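Local coordinates for protein mandalate racemase/muconate lactonizing enzyme (Unidentified, PDB 4E4U) that probably works as an enolase-superfamily enzyme of the mandelate racemase/muconate lactonizing group, with substrate and reaction not established, at residues M21-V26 / V37-S42; K164-G169 / H209-P214; T172-H177 / E392-V397; G313-A318 / I368-D373. All blocks are in the same frame, centred on the assembly; numbering follows the deposited sequence. Where two conformers were deposited one is given.

Contact 1: M21-V26 / V37-S42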
loop_
_atom_site.group_PDB
_atom_site.type_symbol
_atom_site.label_atom_id
_atom_site.label_comp_id
_atom_site.label_asym_id
_atom_site.label_seq_id
_atom_site.Cartn_x
_atom_site.Cartn_y
_atom_site.Cartn_z
ATOM N N MET A 21 -44.973 2.318 -0.344
ATOM C CA MET A 21 -46.222 2.005 -1.030
ATOM C C MET A 21 -46.853 0.672 -0.627
ATOM O O MET A 21 -48.072 0.539 -0.615
ATOM C CB MET A 21 -46.006 2.031 -2.546
ATOM C CG MET A 21 -45.494 3.361 -3.088
ATOM S SD MET A 21 -46.540 4.749 -2.608
ATOM C CE MET A 21 -48.099 4.284 -3.348
ATOM N N TYR A 22 -46.030 -0.323 -0.329
ATOM C CA TYR A 22 -46.546 -1.646 0.012
ATOM C C TYR A 22 -45.526 -2.392 0.840
ATOM O O TYR A 22 -44.328 -2.120 0.754
ATOM C CB TYR A 22 -46.915 -2.461 -1.245
ATOM C CG TYR A 22 -45.797 -2.521 -2.255
ATOM C CD1 TYR A 22 -44.762 -3.448 -2.129
ATOM C CD2 TYR A 22 -45.747 -1.625 -3.315
ATOM C CE1 TYR A 22 -43.714 -3.482 -3.035
ATOM C CE2 TYR A 22 -44.712 -1.657 -4.228
ATOM C CZ TYR A 22 -43.695 -2.577 -4.082
ATOM O OH TYR A 22 -42.671 -2.586 -4.997
ATOM N N TRP A 23 -46.010 -3.330 1.643
ATOM C CA TRP A 23 -45.141 -4.194 2.433
ATOM C C TRP A 23 -45.357 -5.637 2.015
ATOM O O TRP A 23 -46.493 -6.074 1.818
ATOM C CB TRP A 23 -45.422 -4.017 3.925
ATOM C CG TRP A 23 -45.190 -2.615 4.407
ATOM C CD1 TRP A 23 -44.301 -1.704 3.896
ATOM C CD2 TRP A 23 -45.870 -1.950 5.484
ATOM N NE1 TRP A 23 -44.379 -0.523 4.599
ATOM C CE2 TRP A 23 -45.334 -0.648 5.577
ATOM C CE3 TRP A 23 -46.874 -2.336 6.379
ATOM C CZ2 TRP A 23 -45.783 0.279 6.525
ATOM C CZ3 TRP A 23 -47.311 -1.416 7.327
ATOM C CH2 TRP A 23 -46.766 -0.128 7.392
ATOM N N ILE A 24 -44.254 -6.367 1.867
ATOM C CA ILE A 24 -44.301 -7.744 1.398
ATOM C C ILE A 24 -44.104 -8.703 2.561
ATOM O O ILE A 24 -42.995 -8.816 3.090
ATOM C CB ILE A 24 -43.202 -8.010 0.348
ATOM C CG1 ILE A 24 -43.296 -7.007 -0.805
ATOM C CG2 ILE A 24 -43.306 -9.433 -0.169
ATOM C CD1 ILE A 24 -42.110 -7.069 -1.761
ATOM N N PHE A 25 -45.169 -9.399 2.953
ATOM C CA PHE A 25 -45.089 -10.341 4.065
ATOM C C PHE A 25 -45.162 -11.776 3.575
ATOM O O PHE A 25 -45.852 -12.072 2.599
ATOM C CB PHE A 25 -46.221 -10.104 5.073
ATOM C CG PHE A 25 -46.234 -8.722 5.665
ATOM C CD1 PHE A 25 -45.159 -8.253 6.409
ATOM C CD2 PHE A 25 -47.339 -7.896 5.497
ATOM C CE1 PHE A 25 -45.180 -6.978 6.959
ATOM C CE2 PHE A 25 -47.365 -6.631 6.048
ATOM C CZ PHE A 25 -46.284 -6.167 6.775
ATOM N N VAL A 26 -44.463 -12.668 4.267
ATOM C CA VAL A 26 -44.602 -14.098 4.022
ATOM C C VAL A 26 -44.970 -14.807 5.321
ATOM O O VAL A 26 -44.476 -14.449 6.400
ATOM C CB VAL A 26 -43.311 -14.704 3.424
ATOM C CG1 VAL A 26 -43.099 -14.195 2.002
ATOM C CG2 VAL A 26 -42.099 -14.394 4.305
ATOM N N VAL A 37 -43.748 -15.607 10.606
ATOM C CA VAL A 37 -43.978 -14.510 9.673
ATOM C C VAL A 37 -42.671 -13.773 9.377
ATOM O O VAL A 37 -41.787 -13.696 10.229
ATOM C CB VAL A 37 -45.071 -13.546 10.200
ATOM C CG1 VAL A 37 -44.599 -12.816 11.454
ATOM C CG2 VAL A 37 -45.511 -12.563 9.115
ATOM N N GLY A 38 -42.543 -13.266 8.154
ATOM C CA GLY A 38 -41.365 -12.521 7.753
ATOM C C GLY A 38 -41.725 -11.410 6.791
ATOM O O GLY A 38 -42.871 -11.320 6.318
ATOM N N GLU A 39 -40.751 -10.556 6.503
ATOM C CA GLU A 39 -40.943 -9.437 5.594
ATOM C C GLU A 39 -39.776 -9.381 4.621
ATOM O O GLU A 39 -38.634 -9.674 4.989
ATOM C CB GLU A 39 -41.074 -8.109 6.352
ATOM C CG GLU A 39 -41.348 -6.933 5.424
ATOM C CD GLU A 39 -41.845 -5.680 6.119
ATOM O OE1 GLU A 39 -42.022 -5.671 7.360
ATOM O OE2 GLU A 39 -42.069 -4.683 5.395
ATOM N N ILE A 40 -40.084 -9.019 3.379
ATOM C CA ILE A 40 -39.117 -8.935 2.301
ATOM C C ILE A 40 -38.938 -7.478 1.889
ATOM O O ILE A 40 -39.925 -6.775 1.671
ATOM C CB ILE A 40 -39.615 -9.759 1.100
ATOM C CG1 ILE A 40 -39.608 -11.246 1.464
ATOM C CG2 ILE A 40 -38.798 -9.471 -0.158
ATOM C CD1 ILE A 40 -40.305 -12.148 0.476
ATOM N N TYR A 41 -37.687 -7.024 1.793
ATOM C CA TYR A 41 -37.400 -5.658 1.364
ATOM C C TYR A 41 -36.715 -5.735 0.011
ATOM O O TYR A 41 -35.526 -6.059 -0.081
ATOM C CB TYR A 41 -36.506 -4.936 2.373
ATOM C CG TYR A 41 -36.410 -3.435 2.177
ATOM C CD1 TYR A 41 -37.485 -2.617 2.483
ATOM C CD2 TYR A 41 -35.245 -2.834 1.716
ATOM C CE1 TYR A 41 -37.414 -1.247 2.325
ATOM C CE2 TYR A 41 -35.163 -1.454 1.558
ATOM C CZ TYR A 41 -36.257 -0.669 1.862
ATOM O OH TYR A 41 -36.209 0.702 1.715
ATOM N N SER A 42 -37.478 -5.477 -1.047
ATOM C CA SER A 42 -36.948 -5.555 -2.403
ATOM C C SER A 42 -37.931 -4.910 -3.359
ATOM O O SER A 42 -39.100 -5.297 -3.403
ATOM C CB SER A 42 -36.747 -7.016 -2.810
ATOM O OG SER A 42 -36.055 -7.101 -4.040
HETATM O O HOH W 1 -41.421 -4.929 -4.944
HETATM O O HOH W 2 -41.828 -5.072 2.705
#
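The Glu39 carboxylate meets two aromatic residues of strand 22-30, Phe25 and Trp23, obliquely, stacking on neither. OE1 of Glu39 approaches CE1 of Phe25 at 3.4 Å, with the carboxylate and ring planes 67° apart, while OE2 rests 3.7 Å from Trp23 CB, again oblique to the indole. In the plane of the Phe25 ring, at its edge, lies the carbonyl oxygen of Gly38. Glu39 gets there with CG anti to its backbone N (chi1 -177°) and an extended chain beyond, running side by side with Phe25. On the other face of this antiparallel hairpin the contact is aliphatic: Ile24 CG2 packs 3.9 Å from Ile40 CB, and Val26 CG1 meets Ile40 CD1 at 3.8 Å, these last two side chains crossing at about a right angle. Val26 and Gly38 form a hydrogen-bonded pair, and Ile40 N donates to Ile24 O at 2.9 Å. Nearby, a water accepts from Ile24 N and donates to both Ile40 O and Glu39 OE2, so it ties the backbones and the carboxylate together. A second water links Tyr22 OH with Ser42 O. Glu39 also accepts from the backbone N of Gly313 and Gly316, at the start of helix 314-325, where the helix end would tend to stabilise its negative charge. The hairpin belongs to the three-stranded sheet of the N-terminal domain: strand 3-12 flanks strand 22-30, helix 47-61 packs through Ile54 on Ile24, Val26 and Ile40, and helix 314-325 covers the Phe25 and Glu39 face.

Contact 2: K164-G169 / H209-P214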
loop_
_atom_site.group_PDB
_atom_site.type_symbol
_atom_site.label_atom_id
_atom_site.label_comp_id
_atom_site.label_asym_id
_atom_site.label_seq_id
_atom_site.Cartn_x
_atom_site.Cartn_y
_atom_site.Cartn_z
ATOM N N LYS A 164 -33.715 12.611 11.715
ATOM C CA LYS A 164 -33.120 12.508 10.383
ATOM C C LYS A 164 -33.897 13.331 9.355
ATOM O O LYS A 164 -35.114 13.472 9.446
ATOM C CB LYS A 164 -33.044 11.045 9.948
ATOM C CG LYS A 164 -32.224 10.823 8.683
ATOM C CD LYS A 164 -31.712 9.388 8.585
ATOM C CE LYS A 164 -32.699 8.482 7.878
ATOM N NZ LYS A 164 -32.174 7.093 7.681
ATOM N N PHE A 165 -33.185 13.869 8.370
ATOM C CA PHE A 165 -33.802 14.688 7.317
ATOM C C PHE A 165 -32.878 14.685 6.103
ATOM O O PHE A 165 -31.667 14.500 6.246
ATOM C CB PHE A 165 -34.079 16.127 7.806
ATOM C CG PHE A 165 -32.909 16.759 8.499
ATOM C CD1 PHE A 165 -32.676 16.521 9.846
ATOM C CD2 PHE A 165 -32.030 17.575 7.800
ATOM C CE1 PHE A 165 -31.573 17.082 10.483
ATOM C CE2 PHE A 165 -30.931 18.141 8.429
ATOM C CZ PHE A 165 -30.705 17.895 9.774
ATOM N N ASP A 166 -33.452 14.855 4.910
ATOM C CA ASP A 166 -32.660 14.935 3.678
ATOM C C ASP A 166 -33.040 16.159 2.847
ATOM O O ASP A 166 -33.996 16.118 2.062
ATOM C CB ASP A 166 -32.820 13.674 2.818
ATOM C CG ASP A 166 -31.953 13.722 1.564
ATOM O OD1 ASP A 166 -31.207 14.707 1.394
ATOM O OD2 ASP A 166 -32.007 12.785 0.744
ATOM N N PRO A 167 -32.280 17.254 3.004
ATOM C CA PRO A 167 -32.549 18.489 2.264
ATOM C C PRO A 167 -31.762 18.595 0.952
ATOM O O PRO A 167 -31.706 19.677 0.357
ATOM C CB PRO A 167 -32.097 19.569 3.252
ATOM C CG PRO A 167 -30.947 18.934 3.967
ATOM C CD PRO A 167 -31.212 17.435 4.004
ATOM N N ALA A 168 -31.178 17.486 0.496
ATOM C CA ALA A 168 -30.206 17.537 -0.601
ATOM C C ALA A 168 -30.784 17.352 -2.008
ATOM O O ALA A 168 -30.034 17.160 -2.964
ATOM C CB ALA A 168 -29.083 16.551 -0.356
ATOM N N GLY A 169 -32.104 17.446 -2.145
ATOM C CA GLY A 169 -32.716 17.437 -3.464
ATOM C C GLY A 169 -32.898 16.043 -4.034
ATOM O O GLY A 169 -32.607 15.048 -3.373
ATOM N N HIS A 209 -29.408 10.309 0.236
ATOM C CA HIS A 209 -29.850 9.134 -0.521
ATOM C C HIS A 209 -28.926 8.865 -1.723
ATOM O O HIS A 209 -29.386 8.464 -2.793
ATOM C CB HIS A 209 -31.275 9.352 -1.050
ATOM C CG HIS A 209 -32.352 9.260 -0.010
ATOM N ND1 HIS A 209 -32.710 10.314 0.795
ATOM C CD2 HIS A 209 -33.184 8.237 0.314
ATOM C CE1 HIS A 209 -33.701 9.948 1.588
ATOM N NE2 HIS A 209 -34.007 8.694 1.317
ATOM N N GLY A 210 -27.629 9.103 -1.569
ATOM C CA GLY A 210 -26.699 8.852 -2.657
ATOM C C GLY A 210 -26.828 9.803 -3.830
ATOM O O GLY A 210 -26.545 9.413 -4.963
ATOM N N GLN A 211 -27.223 11.047 -3.568
ATOM C CA GLN A 211 -27.389 12.027 -4.641
ATOM C C GLN A 211 -26.078 12.368 -5.338
ATOM O O GLN A 211 -26.078 12.732 -6.509
ATOM C CB GLN A 211 -27.969 13.343 -4.103
ATOM C CG GLN A 211 -29.446 13.337 -3.768
ATOM C CD GLN A 211 -29.717 12.967 -2.329
ATOM O OE1 GLN A 211 -28.923 12.272 -1.690
ATOM N NE2 GLN A 211 -30.855 13.417 -1.811
ATOM N N MET A 212 -24.973 12.258 -4.609
ATOM C CA MET A 212 -23.738 12.943 -4.974
ATOM C C MET A 212 -22.634 12.065 -5.531
ATOM O O MET A 212 -22.513 10.892 -5.173
ATOM C CB MET A 212 -23.186 13.660 -3.737
ATOM C CG MET A 212 -24.006 14.862 -3.332
ATOM S SD MET A 212 -23.810 15.301 -1.619
ATOM C CE MET A 212 -24.783 13.989 -0.907
ATOM N N VAL A 213 -21.813 12.663 -6.388
ATOM C CA VAL A 213 -20.476 12.136 -6.635
ATOM C C VAL A 213 -19.607 12.501 -5.417
ATOM O O VAL A 213 -19.920 13.434 -4.675
ATOM C CB VAL A 213 -19.862 12.697 -7.937
ATOM C CG1 VAL A 213 -20.685 12.272 -9.138
ATOM C CG2 VAL A 213 -19.720 14.225 -7.884
ATOM N N PRO A 214 -18.514 11.756 -5.186
ATOM C CA PRO A 214 -17.708 12.017 -3.984
ATOM C C PRO A 214 -17.203 13.450 -3.853
ATOM O O PRO A 214 -17.172 13.968 -2.740
ATOM C CB PRO A 214 -16.534 11.026 -4.102
ATOM C CG PRO A 214 -16.658 10.394 -5.437
ATOM C CD PRO A 214 -18.065 10.557 -5.909
#
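Asp166 faces His209 and Ala168 faces Gln211 with CA atoms 7.7 and 7.4 Å apart, too wide for strand pairing, and every bond between the two segments has a side-chain donor. Asp166 OD2 is gripped by two of them. His209 ND1 meets Asp166 OD2 on the anti side at 2.6 Å, its ring nearly coplanar with the carboxylate (15°); Gln211 NE2 takes the syn lone pair of Asp166 OD2 at 2.9 Å. The Gln211 amide meets Asp166 tip to tip but stands almost perpendicular to it, 84° between planes. These loops follow strands 162-165 and 203-206, adjacent parallel strands of the barrel, and so lie at the C-terminal ends of the strands, where enolase-superfamily barrels carry their active sites. The His209-Asp166 pair is a histidine-carboxylate hydrogen bond. Both ends of the Gln211 amide are held: NE2 also donates in a nearly straight line to Gly169 O, 2.9 Å away, while OE1 accepts from His209 N at 2.8 Å, which fixes the amide's rotation. The second carboxylate oxygen of Asp166, OD1, closes an Asx turn by accepting from Ala168 N. His209 stacks on Tyr171, and Phe82 of a neighbouring subunit meets its ring obliquely; Lys164 turns to a salt bridge with Glu233.

Contact 3: T172-H177 / E392-V397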
loop_
_atom_site.group_PDB
_atom_site.type_symbol
_atom_site.label_atom_id
_atom_site.label_comp_id
_atom_site.label_asym_id
_atom_site.label_seq_id
_atom_site.Cartn_x
_atom_site.Cartn_y
_atom_site.Cartn_z
ATOM N N THR A 172 -31.619 10.629 -8.496
ATOM C CA THR A 172 -32.131 10.268 -9.811
ATOM C C THR A 172 -31.389 9.076 -10.374
ATOM O O THR A 172 -30.374 8.643 -9.822
ATOM C CB THR A 172 -31.993 11.421 -10.834
ATOM O OG1 THR A 172 -30.671 11.417 -11.389
ATOM C CG2 THR A 172 -32.299 12.777 -10.196
ATOM N N ALA A 173 -31.884 8.571 -11.501
ATOM C CA ALA A 173 -31.254 7.464 -12.205
ATOM C C ALA A 173 -29.839 7.794 -12.668
ATOM O O ALA A 173 -29.083 6.892 -12.997
ATOM C CB ALA A 173 -32.107 7.038 -13.396
ATOM N N TYR A 174 -29.484 9.079 -12.690
ATOM C CA TYR A 174 -28.175 9.513 -13.178
ATOM C C TYR A 174 -27.257 9.982 -12.062
ATOM O O TYR A 174 -26.136 10.417 -12.322
ATOM C CB TYR A 174 -28.343 10.608 -14.244
ATOM C CG TYR A 174 -29.227 10.124 -15.368
ATOM C CD1 TYR A 174 -28.712 9.339 -16.391
ATOM C CD2 TYR A 174 -30.584 10.418 -15.385
ATOM C CE1 TYR A 174 -29.527 8.861 -17.406
ATOM C CE2 TYR A 174 -31.408 9.950 -16.398
ATOM C CZ TYR A 174 -30.877 9.181 -17.410
ATOM O OH TYR A 174 -31.690 8.708 -18.418
ATOM N N SER A 175 -27.719 9.885 -10.819
ATOM C CA SER A 175 -26.847 10.148 -9.682
ATOM C C SER A 175 -25.656 9.177 -9.735
ATOM O O SER A 175 -25.791 8.062 -10.256
ATOM C CB SER A 175 -27.630 10.015 -8.372
ATOM O OG SER A 175 -28.596 11.049 -8.266
ATOM N N GLY A 176 -24.489 9.572 -9.235
ATOM C CA GLY A 176 -24.276 10.821 -8.525
ATOM C C GLY A 176 -24.140 12.056 -9.395
ATOM O O GLY A 176 -23.742 11.979 -10.560
ATOM N N HIS A 177 -24.470 13.203 -8.810
ATOM C CA HIS A 177 -24.315 14.485 -9.482
ATOM C C HIS A 177 -23.667 15.494 -8.525
ATOM O O HIS A 177 -23.314 15.157 -7.389
ATOM C CB HIS A 177 -25.653 14.982 -10.040
ATOM C CG HIS A 177 -26.737 15.074 -9.012
ATOM N ND1 HIS A 177 -27.762 14.159 -8.930
ATOM C CD2 HIS A 177 -26.939 15.963 -8.013
ATOM C CE1 HIS A 177 -28.564 14.491 -7.931
ATOM N NE2 HIS A 177 -28.083 15.582 -7.358
ATOM N N GLU A 392 -36.570 10.203 -12.648
ATOM C CA GLU A 392 -36.319 9.727 -13.999
ATOM C C GLU A 392 -35.291 10.571 -14.764
ATOM O O GLU A 392 -34.536 10.042 -15.584
ATOM C CB GLU A 392 -37.629 9.656 -14.782
ATOM C CG GLU A 392 -37.456 9.032 -16.142
ATOM C CD GLU A 392 -38.757 8.861 -16.882
ATOM O OE1 GLU A 392 -39.776 9.453 -16.452
ATOM O OE2 GLU A 392 -38.754 8.127 -17.894
ATOM N N HIS A 393 -35.250 11.872 -14.496
ATOM C CA HIS A 393 -34.392 12.771 -15.263
ATOM C C HIS A 393 -33.229 13.300 -14.437
ATOM O O HIS A 393 -33.327 13.384 -13.214
ATOM C CB HIS A 393 -35.209 13.947 -15.800
ATOM C CG HIS A 393 -36.437 13.533 -16.548
ATOM N ND1 HIS A 393 -36.392 13.017 -17.823
ATOM C CD2 HIS A 393 -37.743 13.556 -16.193
ATOM C CE1 HIS A 393 -37.623 12.741 -18.225
ATOM N NE2 HIS A 393 -38.459 13.058 -17.255
ATOM N N PRO A 394 -32.120 13.667 -15.103
ATOM C CA PRO A 394 -31.005 14.245 -14.349
ATOM C C PRO A 394 -31.444 15.541 -13.685
ATOM O O PRO A 394 -32.291 16.258 -14.226
ATOM C CB PRO A 394 -29.968 14.562 -15.437
ATOM C CG PRO A 394 -30.322 13.691 -16.580
ATOM C CD PRO A 394 -31.821 13.574 -16.542
ATOM N N VAL A 395 -30.872 15.835 -12.523
ATOM C CA VAL A 395 -31.130 17.095 -11.829
ATOM C C VAL A 395 -30.611 18.280 -12.648
ATOM O O VAL A 395 -29.513 18.222 -13.200
ATOM C CB VAL A 395 -30.475 17.096 -10.421
ATOM C CG1 VAL A 395 -30.344 18.512 -9.870
ATOM C CG2 VAL A 395 -31.269 16.215 -9.463
ATOM N N ASP A 396 -31.405 19.342 -12.743
ATOM C CA ASP A 396 -30.952 20.565 -13.390
ATOM C C ASP A 396 -30.404 21.457 -12.283
ATOM O O ASP A 396 -30.980 21.516 -11.198
ATOM C CB ASP A 396 -32.122 21.244 -14.104
ATOM C CG ASP A 396 -31.690 22.431 -14.956
ATOM O OD1 ASP A 396 -31.082 23.384 -14.420
ATOM O OD2 ASP A 396 -31.969 22.408 -16.173
ATOM N N VAL A 397 -29.294 22.142 -12.551
ATOM C CA VAL A 397 -28.621 22.944 -11.529
ATOM C C VAL A 397 -29.517 24.062 -10.979
ATOM O O VAL A 397 -29.354 24.497 -9.834
ATOM C CB VAL A 397 -27.260 23.502 -12.041
ATOM C CG1 VAL A 397 -27.465 24.514 -13.162
ATOM C CG2 VAL A 397 -26.451 24.109 -10.900
HETATM O O HOH W 3 -29.099 13.639 -11.389
HETATM O O HOH W 4 -34.116 9.973 -18.502
#
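Loop meets loop here: Thr172, Tyr174 and His177, between strand 162-165 and helix 181-198, receive the C-terminal tail through Pro394 and Val395 in a partly buried contact at the edge of the barrel domain. Tyr174 crosses Pro394 obliquely, its CD2 lying 3.5 Å from the proline CG, and its CE2 edge faces the Glu392 carbonyl oxygen at 3.2 Å, near the ring plane. One face of the His177 ring carries Val395, whose CB stands 4.1 Å from the ring centroid, 11° off the normal: a CH-pi contact in the conformer described, less certain because Val395 was modelled in two. Thr172 turns CG2 to the tail, 3.2 Å from His393 O. Its OG1 accepts from Tyr174 N, an ST turn within a type I turn that ends at Ser175. Water adds polar links: one binds Thr172 OG1 and Val395 N, with a weak bond to His177 ND1, and another links Tyr174 OH to Glu392 O. Two neighbouring subunits flank the site. The tail is thus held locally by apolar packing and water bridges, while the carboxylates of Glu392 and Asp396 form salt bridges to Arg65 of one neighbouring subunit and Arg124 of the other.

Contact 4: G313-A318 / I368-D373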
loop_
_atom_site.group_PDB
_atom_site.type_symbol
_atom_site.label_atom_id
_atom_site.label_comp_id
_atom_site.label_asym_id
_atom_site.label_seq_id
_atom_site.Cartn_x
_atom_site.Cartn_y
_atom_site.Cartn_z
ATOM N N GLY A 313 -42.508 -2.432 6.853
ATOM C CA GLY A 313 -43.532 -2.785 7.823
ATOM C C GLY A 313 -43.028 -3.194 9.196
ATOM O O GLY A 313 -41.821 -3.227 9.457
ATOM N N PRO A 314 -43.963 -3.518 10.095
ATOM C CA PRO A 314 -43.594 -3.825 11.477
ATOM C C PRO A 314 -43.009 -5.222 11.656
ATOM O O PRO A 314 -42.441 -5.501 12.706
ATOM C CB PRO A 314 -44.926 -3.705 12.228
ATOM C CG PRO A 314 -45.942 -4.054 11.195
ATOM C CD PRO A 314 -45.423 -3.468 9.914
ATOM N N VAL A 315 -43.137 -6.092 10.658
ATOM C CA VAL A 315 -42.541 -7.421 10.777
ATOM C C VAL A 315 -41.024 -7.325 10.598
ATOM O O VAL A 315 -40.259 -7.856 11.408
ATOM C CB VAL A 315 -43.178 -8.433 9.802
ATOM C CG1 VAL A 315 -42.418 -9.754 9.831
ATOM C CG2 VAL A 315 -44.659 -8.647 10.149
ATOM N N GLY A 316 -40.583 -6.635 9.552
ATOM C CA GLY A 316 -39.167 -6.353 9.396
ATOM C C GLY A 316 -38.629 -5.559 10.576
ATOM O O GLY A 316 -37.506 -5.787 11.022
ATOM N N ALA A 317 -39.428 -4.628 11.097
ATOM C CA ALA A 317 -39.011 -3.870 12.278
ATOM C C ALA A 317 -38.815 -4.796 13.479
ATOM O O ALA A 317 -37.812 -4.691 14.199
ATOM C CB ALA A 317 -40.014 -2.776 12.599
ATOM N N ALA A 318 -39.758 -5.712 13.682
ATOM C CA ALA A 318 -39.638 -6.674 14.773
ATOM C C ALA A 318 -38.354 -7.494 14.662
ATOM O O ALA A 318 -37.652 -7.689 15.653
ATOM C CB ALA A 318 -40.856 -7.578 14.837
ATOM N N ILE A 368 -44.033 -10.752 17.018
ATOM C CA ILE A 368 -44.895 -10.008 16.107
ATOM C C ILE A 368 -45.862 -10.967 15.412
ATOM O O ILE A 368 -45.534 -12.132 15.195
ATOM C CB ILE A 368 -44.053 -9.217 15.062
ATOM C CG1 ILE A 368 -44.825 -8.020 14.507
ATOM C CG2 ILE A 368 -43.572 -10.110 13.941
ATOM C CD1 ILE A 368 -44.955 -6.892 15.502
ATOM N N GLU A 369 -47.058 -10.487 15.086
ATOM C CA GLU A 369 -48.043 -11.310 14.391
ATOM C C GLU A 369 -48.982 -10.417 13.605
ATOM O O GLU A 369 -49.507 -9.442 14.143
ATOM C CB GLU A 369 -48.847 -12.157 15.387
ATOM C CG GLU A 369 -49.849 -13.112 14.733
ATOM C CD GLU A 369 -50.562 -14.005 15.735
ATOM O OE1 GLU A 369 -50.337 -13.848 16.953
ATOM O OE2 GLU A 369 -51.354 -14.864 15.302
ATOM N N LEU A 370 -49.212 -10.755 12.341
ATOM C CA LEU A 370 -50.127 -9.969 11.518
ATOM C C LEU A 370 -51.576 -10.154 11.941
ATOM O O LEU A 370 -51.997 -11.258 12.295
ATOM C CB LEU A 370 -49.995 -10.350 10.049
ATOM C CG LEU A 370 -48.673 -10.012 9.366
ATOM C CD1 LEU A 370 -48.625 -10.657 7.996
ATOM C CD2 LEU A 370 -48.485 -8.504 9.252
ATOM N N ASP A 371 -52.332 -9.062 11.888
ATOM C CA ASP A 371 -53.775 -9.111 12.024
ATOM C C ASP A 371 -54.318 -9.387 10.626
ATOM O O ASP A 371 -54.348 -8.495 9.776
ATOM C CB ASP A 371 -54.298 -7.778 12.569
ATOM C CG ASP A 371 -55.794 -7.791 12.824
ATOM O OD1 ASP A 371 -56.534 -8.428 12.048
ATOM O OD2 ASP A 371 -56.229 -7.158 13.809
ATOM N N MET A 372 -54.738 -10.624 10.385
ATOM C CA MET A 372 -55.112 -11.038 9.036
ATOM C C MET A 372 -56.382 -10.374 8.519
ATOM O O MET A 372 -56.557 -10.232 7.310
ATOM C CB MET A 372 -55.210 -12.561 8.930
ATOM C CG MET A 372 -53.874 -13.261 9.125
ATOM S SD MET A 372 -52.522 -12.527 8.170
ATOM C CE MET A 372 -53.064 -12.857 6.497
ATOM N N ASP A 373 -57.267 -9.957 9.415
ATOM C CA ASP A 373 -58.452 -9.242 8.969
ATOM C C ASP A 373 -58.063 -7.882 8.383
ATOM O O ASP A 373 -58.587 -7.466 7.351
ATOM C CB ASP A 373 -59.457 -9.101 10.109
ATOM C CG ASP A 373 -60.010 -10.439 10.566
ATOM O OD1 ASP A 373 -60.276 -11.307 9.706
ATOM O OD2 ASP A 373 -60.179 -10.625 11.786
#
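Ala318 and Ile368 make the close part of this contact, the methyl CB of Ala318 lying 3.6 Å from Ile368 CB and 3.8 Å from Ile368 CG2. Ile368 sets CG1 anti to its backbone N (chi1 -156°), and CG1 then lies over the first turn of helix 314-325, 3.9 Å from Pro314 O. That carbonyl oxygen is already engaged within the helix, accepting from Ala318 N, so the isoleucine adds apolar cover over a satisfied backbone bond. Further along the loop the fit is looser. Val315 CG2 touches Leu370 CD2 at 3.9 Å, the two side chains crossing at about a right angle, and reaches Ile368 CG2 at 4.2 Å. Between Ile368 and Leu370, Glu369 points away and is exposed; past Leu370 the chain leaves helix 314-325, and partly exposed Asp371, at the N-cap of helix 372-377, holds the exposed Asp373 by its N through a weak capping bond. The side-chain pairs across the contact are all apolar, and they join barrel helix 314-325 to the loop before helix 372-377. Val37 and Phe25 of the N-terminal sheet pack on the same residues, Val37 against Val315, Ile368 and Leu370, and Phe25 against Val315 and Leu370.

Contacts 1 and 4 are buried neighbours, their centres about 9 Å apart, and share the seam between the N-terminal sheet and helix 314-325: the hairpin brings backbone bonds and a carboxylate, the helix-loop pair apolar side-chain packing. Contacts 2 and 3 form the second pair, centres about 12 Å apart, on the opposite side of the chain's centre from contact 4. They touch directly, Gln211 O lying 2.8 Å from His177 N in a probable hydrogen bond. Contact 2 is buried and relies on a dense hydrogen-bond network; contact 3, only partly buried, relies on water and apolar packing and has more subunit contacts, including salt bridges, though both sites touch neighbouring subunits.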